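Uncharacterized protein (Enterococcus faecalis, PDB 3D3Y) is of unknown function but is related to M16 peptidases and may bind a metal ion. Local coordinates at residues Met4-Val9 with Glu213-Phe218; Glu51-Asn56 with Phe132-Glu137; Gln151-Leu156 with Phe416-Glu421; Leu275-Gly280 with Leu348-Thr353. All coordinates share one frame; numbering follows the deposited sequence.

Interaction 1: residues Met4-Val9 with Glu213-Phe218; sequences MSVQLV and ELVPLF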
loop_
_atom_site.group_PDB
_atom_site.type_symbol
_atom_site.label_atom_id
_atom_site.label_comp_id
_atom_site.label_asym_id
_atom_site.label_seq_id
_atom_site.Cartn_x
_atom_site.Cartn_y
_atom_site.Cartn_z
HETATM N N MSE A 4 -18.976 -15.103 2.845
HETATM C CA MSE A 4 -20.218 -14.948 3.565
HETATM C C MSE A 4 -20.005 -13.883 4.609
HETATM O O MSE A 4 -19.095 -13.981 5.472
HETATM C CB MSE A 4 -20.584 -16.265 4.191
HETATM C CG MSE A 4 -20.896 -17.296 3.129
HETATM SE SE MSE A 4 -20.739 -19.035 3.883
HETATM C CE MSE A 4 -18.961 -18.885 4.670
ATOM N N SER A 5 -20.807 -12.828 4.517
ATOM C CA SER A 5 -20.588 -11.706 5.395
ATOM C C SER A 5 -21.728 -11.511 6.397
ATOM O O SER A 5 -22.904 -11.798 6.104
ATOM C CB SER A 5 -20.249 -10.447 4.599
ATOM O OG SER A 5 -21.409 -9.760 4.233
ATOM N N VAL A 6 -21.333 -11.096 7.596
ATOM C CA VAL A 6 -22.231 -10.852 8.712
ATOM C C VAL A 6 -21.837 -9.573 9.395
ATOM O O VAL A 6 -20.627 -9.302 9.623
ATOM C CB VAL A 6 -22.149 -11.919 9.819
ATOM C CG1 VAL A 6 -23.430 -11.847 10.657
ATOM C CG2 VAL A 6 -21.977 -13.293 9.246
ATOM N N GLN A 7 -22.856 -8.786 9.707
ATOM C CA GLN A 7 -22.707 -7.656 10.582
ATOM C C GLN A 7 -22.574 -8.093 12.050
ATOM O O GLN A 7 -23.518 -8.652 12.621
ATOM C CB GLN A 7 -23.911 -6.761 10.436
ATOM C CG GLN A 7 -23.722 -5.385 10.984
ATOM C CD GLN A 7 -24.826 -4.460 10.523
ATOM O OE1 GLN A 7 -25.982 -4.873 10.390
ATOM N NE2 GLN A 7 -24.475 -3.212 10.244
ATOM N N LEU A 8 -21.418 -7.817 12.646
ATOM C CA LEU A 8 -21.194 -8.037 14.081
ATOM C C LEU A 8 -21.912 -6.931 14.827
ATOM O O LEU A 8 -22.914 -7.201 15.503
ATOM C CB LEU A 8 -19.696 -8.074 14.404
ATOM C CG LEU A 8 -18.969 -9.246 13.747
ATOM C CD1 LEU A 8 -17.477 -9.225 14.094
ATOM C CD2 LEU A 8 -19.592 -10.599 14.065
ATOM N N VAL A 9 -21.436 -5.693 14.669
ATOM C CA VAL A 9 -22.235 -4.477 14.935
ATOM C C VAL A 9 -22.139 -3.536 13.727
ATOM O O VAL A 9 -21.279 -3.723 12.855
ATOM C CB VAL A 9 -21.761 -3.712 16.214
ATOM C CG1 VAL A 9 -21.955 -4.568 17.472
ATOM C CG2 VAL A 9 -20.299 -3.268 16.099
ATOM N N GLU A 213 -19.388 -21.793 12.926
ATOM C CA GLU A 213 -18.459 -21.760 14.062
ATOM C C GLU A 213 -17.951 -20.350 14.361
ATOM O O GLU A 213 -17.889 -19.950 15.527
ATOM C CB GLU A 213 -17.263 -22.704 13.880
ATOM C CG GLU A 213 -16.323 -22.690 15.118
ATOM C CD GLU A 213 -15.153 -23.657 15.036
ATOM O OE1 GLU A 213 -14.540 -23.928 16.108
ATOM O OE2 GLU A 213 -14.842 -24.140 13.912
ATOM N N LEU A 214 -17.605 -19.597 13.314
ATOM C CA LEU A 214 -16.900 -18.315 13.482
ATOM C C LEU A 214 -17.754 -17.169 14.027
ATOM O O LEU A 214 -17.268 -16.323 14.776
ATOM C CB LEU A 214 -16.243 -17.888 12.164
ATOM C CG LEU A 214 -14.931 -18.622 11.840
ATOM C CD1 LEU A 214 -14.588 -18.518 10.362
ATOM C CD2 LEU A 214 -13.782 -18.071 12.706
ATOM N N VAL A 215 -19.025 -17.120 13.646
ATOM C CA VAL A 215 -19.837 -15.988 14.041
ATOM C C VAL A 215 -19.896 -15.862 15.568
ATOM O O VAL A 215 -19.630 -14.789 16.086
ATOM C CB VAL A 215 -21.238 -15.979 13.347
ATOM C CG1 VAL A 215 -22.105 -14.880 13.899
ATOM C CG2 VAL A 215 -21.042 -15.750 11.861
ATOM N N PRO A 216 -20.225 -16.954 16.290
ATOM C CA PRO A 216 -20.207 -16.871 17.762
ATOM C C PRO A 216 -18.853 -16.418 18.318
ATOM O O PRO A 216 -18.817 -15.548 19.198
ATOM C CB PRO A 216 -20.505 -18.303 18.207
ATOM C CG PRO A 216 -21.197 -18.934 17.051
ATOM C CD PRO A 216 -20.660 -18.281 15.816
ATOM N N LEU A 217 -17.750 -16.960 17.795
ATOM C CA LEU A 217 -16.424 -16.544 18.281
ATOM C C LEU A 217 -16.242 -15.034 18.150
ATOM O O LEU A 217 -15.915 -14.353 19.129
ATOM C CB LEU A 217 -15.277 -17.298 17.575
ATOM C CG LEU A 217 -15.354 -18.826 17.673
ATOM C CD1 LEU A 217 -14.168 -19.464 16.962
ATOM C CD2 LEU A 217 -15.454 -19.285 19.125
ATOM N N PHE A 218 -16.483 -14.513 16.947
ATOM C CA PHE A 218 -16.217 -13.105 16.693
ATOM C C PHE A 218 -17.178 -12.161 17.400
ATOM O O PHE A 218 -16.831 -11.015 17.702
ATOM C CB PHE A 218 -16.074 -12.820 15.190
ATOM C CG PHE A 218 -14.700 -13.081 14.690
ATOM C CD1 PHE A 218 -14.418 -14.233 13.972
ATOM C CD2 PHE A 218 -13.664 -12.200 14.991
ATOM C CE1 PHE A 218 -13.096 -14.484 13.534
ATOM C CE2 PHE A 218 -12.359 -12.445 14.569
ATOM C CZ PHE A 218 -12.075 -13.576 13.838
#
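The ring of Phe218 is the single flat group among the touching side chains, and Leu8 meets this residue before the ring begins, Leu8 CD1 lying 4.0 Å from Phe218 CB. The CB bond of Phe218 points toward the strand, but the ring beyond it leads away into the layer between helix and sheet, where it touches Val110 of helix 105-118 together with Ile203 and Val205 of strand 200-207. This is helix-on-sheet packing of an alpha+beta fold: helix 211-219, which follows strand 200-207 in the chain, lies against the mixed six-stranded sheet and reaches its outermost strand, 4-7.

The evidence for a light, wholly apolar contact is that two side-chain pairs account for it and only 180 Å² is buried, both sides summed. The pairs are one helical turn apart on 213-218 and two residues apart on 4-9; Val6 points its CB toward the helix, while Leu8 reaches it only with its end. The nearest backbone pairs are similar in length, Val6 CA to Val215 CA at 7.8 Å and Leu8 CA to Phe218 CA at 7.6 Å. Leu8 also marks a corner, forming with Val9 a classic beta bulge opposite Val12. In the helix a kink occurs at Pro216, whose N has no bond to the preceding turn, yet Phe218 N still reaches Leu214 O at 2.9 Å. With Val6 CG1 anti to its own N (chi1 -160°), the other branch is left to make the touch: Val6 CG2 meets Val215 CG2 at 3.7 Å.

Interaction 2: residues Glu51-Asn56 with Phe132-Glu137; sequences ETNSLN and FQREKE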
loop_
_atom_site.group_PDB
_atom_site.type_symbol
_atom_site.label_atom_id
_atom_site.label_comp_id
_atom_site.label_asym_id
_atom_site.label_seq_id
_atom_site.Cartn_x
_atom_site.Cartn_y
_atom_site.Cartn_z
ATOM N N GLU A 51 1.591 -4.599 18.533
ATOM C CA GLU A 51 2.220 -5.845 18.090
ATOM C C GLU A 51 3.247 -6.387 19.094
ATOM O O GLU A 51 3.383 -7.607 19.249
ATOM C CB GLU A 51 2.926 -5.575 16.748
ATOM C CG GLU A 51 3.619 -6.750 16.130
ATOM C CD GLU A 51 4.370 -6.338 14.857
ATOM O OE1 GLU A 51 5.360 -5.592 14.975
ATOM O OE2 GLU A 51 3.948 -6.726 13.752
ATOM N N THR A 52 3.988 -5.484 19.743
ATOM C CA THR A 52 5.172 -5.862 20.511
ATOM C C THR A 52 4.818 -6.567 21.828
ATOM O O THR A 52 5.505 -7.512 22.235
ATOM C CB THR A 52 6.089 -4.654 20.732
ATOM O OG1 THR A 52 7.288 -5.059 21.412
ATOM C CG2 THR A 52 5.400 -3.545 21.535
ATOM N N ASN A 53 3.753 -6.087 22.482
ATOM C CA ASN A 53 3.248 -6.671 23.725
ATOM C C ASN A 53 1.840 -6.164 23.983
ATOM O O ASN A 53 1.360 -5.260 23.273
ATOM C CB ASN A 53 4.215 -6.452 24.923
ATOM C CG ASN A 53 4.428 -4.982 25.274
ATOM O OD1 ASN A 53 3.468 -4.224 25.381
ATOM N ND2 ASN A 53 5.710 -4.583 25.495
ATOM N N SER A 54 1.165 -6.748 24.974
ATOM C CA SER A 54 -0.171 -6.290 25.356
ATOM C C SER A 54 -0.265 -6.329 26.881
ATOM O O SER A 54 0.670 -6.766 27.551
ATOM C CB SER A 54 -1.261 -7.152 24.692
ATOM O OG SER A 54 -1.312 -8.455 25.264
ATOM N N LEU A 55 -1.397 -5.908 27.426
ATOM C CA LEU A 55 -1.562 -5.883 28.894
ATOM C C LEU A 55 -1.225 -7.231 29.548
ATOM O O LEU A 55 -0.554 -7.283 30.590
ATOM C CB LEU A 55 -2.994 -5.520 29.252
ATOM C CG LEU A 55 -3.256 -5.247 30.724
ATOM C CD1 LEU A 55 -2.549 -3.947 31.144
ATOM C CD2 LEU A 55 -4.768 -5.192 30.970
ATOM N N ASN A 56 -1.724 -8.312 28.951
ATOM C CA ASN A 56 -1.623 -9.649 29.547
ATOM C C ASN A 56 -0.525 -10.525 28.950
ATOM O O ASN A 56 -0.243 -11.601 29.479
ATOM C CB ASN A 56 -2.985 -10.349 29.531
ATOM C CG ASN A 56 -4.024 -9.594 30.360
ATOM O OD1 ASN A 56 -3.760 -9.220 31.516
ATOM N ND2 ASN A 56 -5.187 -9.330 29.766
ATOM N N PHE A 132 6.734 2.216 25.116
ATOM C CA PHE A 132 6.471 3.343 24.247
ATOM C C PHE A 132 7.761 3.975 23.719
ATOM O O PHE A 132 7.906 4.251 22.537
ATOM C CB PHE A 132 5.646 4.447 24.954
ATOM C CG PHE A 132 5.394 5.597 24.051
ATOM C CD1 PHE A 132 4.391 5.494 23.090
ATOM C CD2 PHE A 132 6.247 6.723 24.055
ATOM C CE1 PHE A 132 4.177 6.517 22.185
ATOM C CE2 PHE A 132 6.043 7.767 23.142
ATOM C CZ PHE A 132 5.010 7.652 22.208
ATOM N N GLN A 133 8.688 4.261 24.617
ATOM C CA GLN A 133 9.929 4.900 24.203
ATOM C C GLN A 133 10.735 4.031 23.230
ATOM O O GLN A 133 11.250 4.540 22.226
ATOM C CB GLN A 133 10.732 5.244 25.445
ATOM C CG GLN A 133 12.194 5.622 25.260
ATOM C CD GLN A 133 12.988 5.088 26.433
ATOM O OE1 GLN A 133 13.193 3.859 26.546
ATOM N NE2 GLN A 133 13.387 5.979 27.347
ATOM N N ARG A 134 10.834 2.729 23.521
ATOM C CA ARG A 134 11.487 1.781 22.626
ATOM C C ARG A 134 10.884 1.806 21.221
ATOM O O ARG A 134 11.629 1.897 20.229
ATOM C CB ARG A 134 11.429 0.362 23.189
ATOM C CG ARG A 134 11.936 -0.725 22.191
ATOM C CD ARG A 134 12.241 -2.077 22.877
ATOM N NE ARG A 134 11.297 -2.413 23.963
ATOM C CZ ARG A 134 10.073 -2.922 23.800
ATOM N NH1 ARG A 134 9.323 -3.180 24.869
ATOM N NH2 ARG A 134 9.589 -3.177 22.585
ATOM N N GLU A 135 9.554 1.724 21.124
ATOM C CA GLU A 135 8.895 1.681 19.797
ATOM C C GLU A 135 8.976 3.008 19.044
ATOM O O GLU A 135 9.081 3.033 17.806
ATOM C CB GLU A 135 7.426 1.239 19.906
ATOM C CG GLU A 135 7.226 -0.234 20.320
ATOM C CD GLU A 135 8.141 -1.178 19.561
ATOM O OE1 GLU A 135 8.307 -1.005 18.343
ATOM O OE2 GLU A 135 8.733 -2.081 20.187
ATOM N N LYS A 136 8.927 4.108 19.793
ATOM C CA LYS A 136 9.095 5.439 19.211
ATOM C C LYS A 136 10.515 5.571 18.592
ATOM O O LYS A 136 10.660 5.993 17.437
ATOM C CB LYS A 136 8.861 6.520 20.256
ATOM C CG LYS A 136 8.911 7.952 19.665
ATOM C CD LYS A 136 8.520 9.035 20.693
ATOM C CE LYS A 136 8.660 10.433 20.075
ATOM N NZ LYS A 136 8.228 11.521 21.056
ATOM N N GLU A 137 11.532 5.218 19.376
ATOM C CA GLU A 137 12.918 5.174 18.912
ATOM C C GLU A 137 13.076 4.246 17.695
ATOM O O GLU A 137 13.779 4.620 16.755
ATOM C CB GLU A 137 13.841 4.706 20.042
ATOM C CG GLU A 137 14.042 5.726 21.154
ATOM C CD GLU A 137 14.795 5.175 22.376
ATOM O OE1 GLU A 137 15.081 3.954 22.449
ATOM O OE2 GLU A 137 15.077 5.979 23.284
HETATM O O HOH W 1 7.655 -5.803 24.468
#
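Thr52 turns OG1 to the position opposite its backbone N (chi1 -176°), while the side chain of Arg134 runs out extended and then bends at chi3 (37°), so hydroxyl and guanidinium meet between helices 40-52 and 129-148. Arg134 NH2 donates to Thr52 OG1 over 3.2 Å with an N-H...O angle of 148°, a moderately bent bond whose acceptor lies near the guanidinium plane. The same NH2 forms a salt bridge with Glu135 OE2 at 2.8 Å, within the helix. Glu135 OE2 also approaches Thr52 OG1 to 3.5 Å, and Glu135 CG is 4.0 Å from Thr52 CG2, packing the neck of one side chain against the methyl of the other.

Asn53, the first residue to leave helical geometry, brings ND2 to the edge of the guanidinium, with amide and guanidinium planes steeply inclined. A water bridges Thr52 OG1 and, weakly, Arg134 NH1; its approach to Asn53 ND2 is so short as to be doubtful. Asn53 OD1 is bound by Asn121 ND2, and ND2 by Thr131 OG1.

Chemically, the contact joins the end of one helix to the side of another through a neutral hydroxyl and an arginine whose charge is probably largely balanced by Glu135, with a long, weak pairing of NE to Glu130.

Interaction 3: residues Gln151-Leu156 with Phe416-Glu421; sequences QTYASL and FFLEGE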
loop_
_atom_site.group_PDB
_atom_site.type_symbol
_atom_site.label_atom_id
_atom_site.label_comp_id
_atom_site.label_asym_id
_atom_site.label_seq_id
_atom_site.Cartn_x
_atom_site.Cartn_y
_atom_site.Cartn_z
ATOM N N GLN A 151 16.818 7.318 -3.575
ATOM C CA GLN A 151 15.749 7.022 -4.532
ATOM C C GLN A 151 14.380 7.130 -3.863
ATOM O O GLN A 151 13.496 7.773 -4.400
ATOM C CB GLN A 151 15.952 5.659 -5.231
ATOM C CG GLN A 151 14.681 5.069 -5.929
ATOM C CD GLN A 151 15.002 4.070 -7.045
ATOM O OE1 GLN A 151 16.131 3.596 -7.178
ATOM N NE2 GLN A 151 14.000 3.759 -7.864
ATOM N N THR A 152 14.233 6.512 -2.688
ATOM C CA THR A 152 13.006 6.555 -1.921
ATOM C C THR A 152 12.723 7.993 -1.508
ATOM O O THR A 152 11.610 8.467 -1.693
ATOM C CB THR A 152 13.044 5.616 -0.682
ATOM O OG1 THR A 152 13.395 4.298 -1.107
ATOM C CG2 THR A 152 11.680 5.541 -0.005
ATOM N N TYR A 153 13.731 8.689 -0.988
ATOM C CA TYR A 153 13.557 10.079 -0.600
ATOM C C TYR A 153 12.991 10.940 -1.765
ATOM O O TYR A 153 12.021 11.686 -1.591
ATOM C CB TYR A 153 14.864 10.684 -0.077
ATOM C CG TYR A 153 14.676 12.152 0.260
ATOM C CD1 TYR A 153 13.965 12.530 1.403
ATOM C CD2 TYR A 153 15.126 13.148 -0.587
ATOM C CE1 TYR A 153 13.743 13.863 1.701
ATOM C CE2 TYR A 153 14.923 14.492 -0.294
ATOM C CZ TYR A 153 14.223 14.836 0.851
ATOM O OH TYR A 153 14.000 16.165 1.162
ATOM N N ALA A 154 13.617 10.825 -2.933
ATOM C CA ALA A 154 13.251 11.614 -4.095
ATOM C C ALA A 154 11.850 11.263 -4.594
ATOM O O ALA A 154 11.155 12.133 -5.134
ATOM C CB ALA A 154 14.280 11.458 -5.196
ATOM N N SER A 155 11.427 10.018 -4.387
ATOM C CA SER A 155 10.070 9.583 -4.758
ATOM C C SER A 155 9.029 10.213 -3.845
ATOM O O SER A 155 8.008 10.712 -4.279
ATOM C CB SER A 155 9.933 8.064 -4.669
ATOM O OG SER A 155 8.603 7.708 -5.075
ATOM N N LEU A 156 9.293 10.166 -2.554
ATOM C CA LEU A 156 8.453 10.837 -1.578
ATOM C C LEU A 156 8.385 12.358 -1.795
ATOM O O LEU A 156 7.316 12.969 -1.645
ATOM C CB LEU A 156 8.926 10.504 -0.164
ATOM C CG LEU A 156 8.828 9.028 0.215
ATOM C CD1 LEU A 156 9.705 8.818 1.433
ATOM C CD2 LEU A 156 7.380 8.614 0.491
ATOM N N PHE A 416 10.634 16.778 -9.731
ATOM C CA PHE A 416 11.486 16.976 -8.575
ATOM C C PHE A 416 12.895 16.555 -8.938
ATOM O O PHE A 416 13.109 15.454 -9.470
ATOM C CB PHE A 416 10.993 16.177 -7.353
ATOM C CG PHE A 416 11.880 16.347 -6.140
ATOM C CD1 PHE A 416 11.803 17.493 -5.363
ATOM C CD2 PHE A 416 12.853 15.390 -5.832
ATOM C CE1 PHE A 416 12.657 17.662 -4.256
ATOM C CE2 PHE A 416 13.718 15.545 -4.735
ATOM C CZ PHE A 416 13.624 16.681 -3.950
ATOM N N PHE A 417 13.843 17.440 -8.659
ATOM C CA PHE A 417 15.245 17.237 -8.978
ATOM C C PHE A 417 16.078 17.262 -7.691
ATOM O O PHE A 417 16.134 18.276 -6.986
ATOM C CB PHE A 417 15.671 18.336 -9.964
ATOM C CG PHE A 417 17.124 18.281 -10.407
ATOM C CD1 PHE A 417 17.756 17.071 -10.667
ATOM C CD2 PHE A 417 17.834 19.467 -10.600
ATOM C CE1 PHE A 417 19.087 17.032 -11.121
ATOM C CE2 PHE A 417 19.178 19.442 -11.037
ATOM C CZ PHE A 417 19.797 18.211 -11.310
ATOM N N LEU A 418 16.695 16.127 -7.360
ATOM C CA LEU A 418 17.580 16.074 -6.201
ATOM C C LEU A 418 18.975 16.154 -6.757
ATOM O O LEU A 418 19.460 15.194 -7.365
ATOM C CB LEU A 418 17.384 14.798 -5.363
ATOM C CG LEU A 418 18.138 14.707 -4.022
ATOM C CD1 LEU A 418 17.524 15.670 -2.974
ATOM C CD2 LEU A 418 18.069 13.317 -3.496
ATOM N N GLU A 419 19.605 17.316 -6.566
ATOM C CA GLU A 419 20.806 17.643 -7.291
ATOM C C GLU A 419 22.029 17.436 -6.428
ATOM O O GLU A 419 22.169 18.051 -5.354
ATOM C CB GLU A 419 20.750 19.079 -7.817
ATOM C CG GLU A 419 22.006 19.489 -8.603
ATOM C CD GLU A 419 21.882 20.881 -9.238
ATOM O OE1 GLU A 419 21.390 21.788 -8.553
ATOM O OE2 GLU A 419 22.272 21.047 -10.419
ATOM N N GLY A 420 22.918 16.570 -6.907
ATOM C CA GLY A 420 24.123 16.254 -6.180
ATOM C C GLY A 420 25.068 17.433 -6.155
ATOM O O GLY A 420 25.271 18.094 -7.178
ATOM N N GLU A 421 25.602 17.708 -4.960
ATOM C CA GLU A 421 26.757 18.572 -4.753
ATOM C C GLU A 421 27.960 17.647 -4.617
ATOM O O GLU A 421 28.063 16.847 -3.664
ATOM C CB GLU A 421 26.581 19.435 -3.491
ATOM C CG GLU A 421 25.242 20.174 -3.467
ATOM C CD GLU A 421 25.043 21.108 -2.253
ATOM O OE1 GLU A 421 25.117 20.637 -1.078
ATOM O OE2 GLU A 421 24.788 22.317 -2.494
#
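Ala154 and Tyr153 form the relief that meets Phe416 and Leu418 where helix 150-162 lies on strand 411-421, a strand within the mixed five-stranded sheet: helix-on-sheet packing of an alpha+beta fold. The short segments run 144° apart in direction, with axes 8.9 Å apart at closest approach. Such closeness is consistent with the small side chain of Ala154: its CA comes within 6.6 Å of Leu418 CA, and its methyl lies beside the side chains of Phe416 and Leu418, with CB 4.2 Å from Phe416 CE2. Both of those side chains point from the strand toward the helix.

Phe416 answers by bringing its CD2 and CE2 atoms against the helix backbone, CE2 lying 4.0 Å from Ala154 CA. On the other flank Leu418 puts CD1 at the edge of the tyrosine ring, 3.9 Å from Tyr153 CE2, while its CD2 lies 4.1 Å from Tyr153 CD2; the two side chains cross at about a right angle. Tyr153 CG lies opposite its backbone N (chi1 177°), which brings the ring end toward the strand, and its hydroxyl is hydrogen-bonded to Glu248 OE1 in neighbouring strand 244-251. Ala154 O, weakly hydrogen-bonded to Asn258 ND2, also lies 3.7 Å from Phe416 CD2.

Interaction 4: residues Leu275-Gly280 with Leu348-Thr353; sequences LQVFNG and LEIEQT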
loop_
_atom_site.group_PDB
_atom_site.type_symbol
_atom_site.label_atom_id
_atom_site.label_comp_id
_atom_site.label_asym_id
_atom_site.label_seq_id
_atom_site.Cartn_x
_atom_site.Cartn_y
_atom_site.Cartn_z
ATOM N N LEU A 275 -3.880 1.416 -19.561
ATOM C CA LEU A 275 -2.843 2.105 -18.752
ATOM C C LEU A 275 -1.785 1.112 -18.261
ATOM O O LEU A 275 -0.579 1.400 -18.278
ATOM C CB LEU A 275 -3.483 2.857 -17.583
ATOM C CG LEU A 275 -2.511 3.432 -16.538
ATOM C CD1 LEU A 275 -1.751 4.596 -17.181
ATOM C CD2 LEU A 275 -3.322 3.917 -15.315
ATOM N N GLN A 276 -2.238 -0.087 -17.884
ATOM C CA GLN A 276 -1.321 -1.152 -17.476
ATOM C C GLN A 276 -0.277 -1.378 -18.596
ATOM O O GLN A 276 0.924 -1.440 -18.346
ATOM C CB GLN A 276 -2.110 -2.440 -17.197
ATOM C CG GLN A 276 -3.082 -2.368 -16.009
ATOM C CD GLN A 276 -2.341 -2.263 -14.682
ATOM O OE1 GLN A 276 -1.184 -2.700 -14.561
ATOM N NE2 GLN A 276 -2.986 -1.672 -13.688
ATOM N N VAL A 277 -0.769 -1.475 -19.823
ATOM C CA VAL A 277 0.070 -1.750 -20.971
ATOM C C VAL A 277 0.891 -0.516 -21.317
ATOM O O VAL A 277 2.100 -0.639 -21.548
ATOM C CB VAL A 277 -0.755 -2.283 -22.185
ATOM C CG1 VAL A 277 0.151 -2.504 -23.434
ATOM C CG2 VAL A 277 -1.483 -3.587 -21.803
ATOM N N PHE A 278 0.260 0.666 -21.322
ATOM C CA PHE A 278 1.012 1.901 -21.612
ATOM C C PHE A 278 2.220 2.013 -20.685
ATOM O O PHE A 278 3.344 2.302 -21.130
ATOM C CB PHE A 278 0.148 3.153 -21.456
ATOM C CG PHE A 278 0.973 4.407 -21.341
ATOM C CD1 PHE A 278 1.421 5.080 -22.496
ATOM C CD2 PHE A 278 1.341 4.899 -20.088
ATOM C CE1 PHE A 278 2.225 6.237 -22.394
ATOM C CE2 PHE A 278 2.146 6.043 -19.976
ATOM C CZ PHE A 278 2.574 6.727 -21.137
ATOM N N ASN A 279 1.986 1.755 -19.396
ATOM C CA ASN A 279 3.036 1.883 -18.397
ATOM C C ASN A 279 4.185 0.951 -18.681
ATOM O O ASN A 279 5.360 1.355 -18.581
ATOM C CB ASN A 279 2.535 1.662 -16.962
ATOM C CG ASN A 279 3.668 1.803 -15.952
ATOM O OD1 ASN A 279 4.041 0.829 -15.258
ATOM N ND2 ASN A 279 4.252 2.996 -15.903
ATOM N N GLY A 280 3.860 -0.292 -19.046
ATOM C CA GLY A 280 4.881 -1.270 -19.392
ATOM C C GLY A 280 5.729 -0.843 -20.577
ATOM O O GLY A 280 6.938 -1.057 -20.566
ATOM N N LEU A 348 6.632 -6.145 -30.831
ATOM C CA LEU A 348 7.323 -6.825 -29.751
ATOM C C LEU A 348 7.199 -6.040 -28.437
ATOM O O LEU A 348 7.015 -6.634 -27.384
ATOM C CB LEU A 348 8.790 -7.106 -30.121
ATOM C CG LEU A 348 9.572 -7.908 -29.071
ATOM C CD1 LEU A 348 9.070 -9.378 -28.969
ATOM C CD2 LEU A 348 11.094 -7.860 -29.330
ATOM N N GLU A 349 7.289 -4.708 -28.497
ATOM C CA GLU A 349 7.019 -3.879 -27.314
ATOM C C GLU A 349 5.695 -4.255 -26.614
ATOM O O GLU A 349 5.676 -4.497 -25.409
ATOM C CB GLU A 349 7.020 -2.384 -27.678
ATOM C CG GLU A 349 8.410 -1.851 -27.984
ATOM C CD GLU A 349 8.383 -0.408 -28.400
ATOM O OE1 GLU A 349 7.640 -0.065 -29.335
ATOM O OE2 GLU A 349 9.130 0.379 -27.813
ATOM N N ILE A 350 4.606 -4.314 -27.371
ATOM C CA ILE A 350 3.275 -4.596 -26.787
ATOM C C ILE A 350 3.185 -6.036 -26.314
ATOM O O ILE A 350 2.672 -6.285 -25.217
ATOM C CB ILE A 350 2.124 -4.363 -27.787
ATOM C CG1 ILE A 350 2.211 -2.993 -28.416
ATOM C CG2 ILE A 350 0.749 -4.435 -27.101
ATOM C CD1 ILE A 350 1.731 -3.036 -29.823
ATOM N N GLU A 351 3.670 -6.965 -27.141
ATOM C CA GLU A 351 3.570 -8.400 -26.877
ATOM C C GLU A 351 4.359 -8.745 -25.609
ATOM O O GLU A 351 3.856 -9.449 -24.727
ATOM C CB GLU A 351 4.128 -9.232 -28.062
ATOM C CG GLU A 351 3.256 -9.257 -29.350
ATOM C CD GLU A 351 3.885 -10.096 -30.518
ATOM O OE1 GLU A 351 5.110 -10.434 -30.476
ATOM O OE2 GLU A 351 3.137 -10.428 -31.476
ATOM N N GLN A 352 5.591 -8.237 -25.514
ATOM C CA GLN A 352 6.387 -8.444 -24.307
ATOM C C GLN A 352 5.755 -7.834 -23.065
ATOM O O GLN A 352 5.785 -8.431 -22.007
ATOM C CB GLN A 352 7.803 -7.886 -24.466
ATOM C CG GLN A 352 8.731 -8.805 -25.199
ATOM C CD GLN A 352 10.169 -8.416 -24.927
ATOM O OE1 GLN A 352 10.749 -7.635 -25.679
ATOM N NE2 GLN A 352 10.732 -8.905 -23.810
ATOM N N THR A 353 5.170 -6.648 -23.205
ATOM C CA THR A 353 4.474 -6.005 -22.080
ATOM C C THR A 353 3.283 -6.852 -21.618
ATOM O O THR A 353 3.146 -7.107 -20.425
ATOM C CB THR A 353 4.034 -4.583 -22.444
ATOM O OG1 THR A 353 5.207 -3.829 -22.786
ATOM C CG2 THR A 353 3.272 -3.920 -21.295
#
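Thr353, whose methyl presses on Val277 and Gly280, sends both of its donors to one acceptor: OG1 reaches Glu349 O at 2.7 Å, while Thr353 N reaches Glu349 O at 3.1 Å. The two arrive from opposite faces of the carbonyl plane, the hydroxyl tilted 27° out of it. Thr353 OG1 is also hydrogen-bonded to His287 NE2, so the polar branch is engaged on its own helix and beyond, and the rotation about chi1 is well fixed.

That rotation (chi1 -59°) sets CG2 opposite the backbone N and aims it across the contact. There the methyl sits 3.6 Å from Gly280 CA and 3.5 Å from Val277 O, against bare backbone. The absence of a side chain on Gly280 is what permits this: Gly280 CA and Thr353 CA approach to 5.5 Å, the nearest backbone pair of the two segments. Val277 closes the side, its CG1 lying 4.0 Å from Thr353 CG2 and 4.2 Å from Ile350 CG2.

All four touching residues are buried. Ile281 of helix 272-284 continues the apolar surface onto Ile350 and Thr353, and Ile400 of helix 400-409 also touches Ile350. The segment axes stand 9.3 Å apart and run 116° from each other in direction, evidence of a steep crossing of two helices at a glycine, with a threonine methyl seated on its backbone, in the helical layer that packs near the five-stranded sheet, within the sequence range related to M16 peptidases.

The four contacts are separate: no two touch, and the nearest pair, interactions 3 and 4, have their nearest atoms about 13 Å apart. Interaction 2 is nested along the chain within the loop closed by interaction 1, their centres 30 Å apart, and interaction 4 is nested likewise within that of interaction 3. Interaction 1 belongs to the six-stranded sheet and interaction 3 to the five-stranded one; their centres, 48 Å apart, lie on opposite sides of the chain's centre. Helices 129-148 and 150-162 are consecutive, so the chain passes directly from interaction 2 to interaction 3, over 33 Å between centres. None of the four includes a metal or ligand.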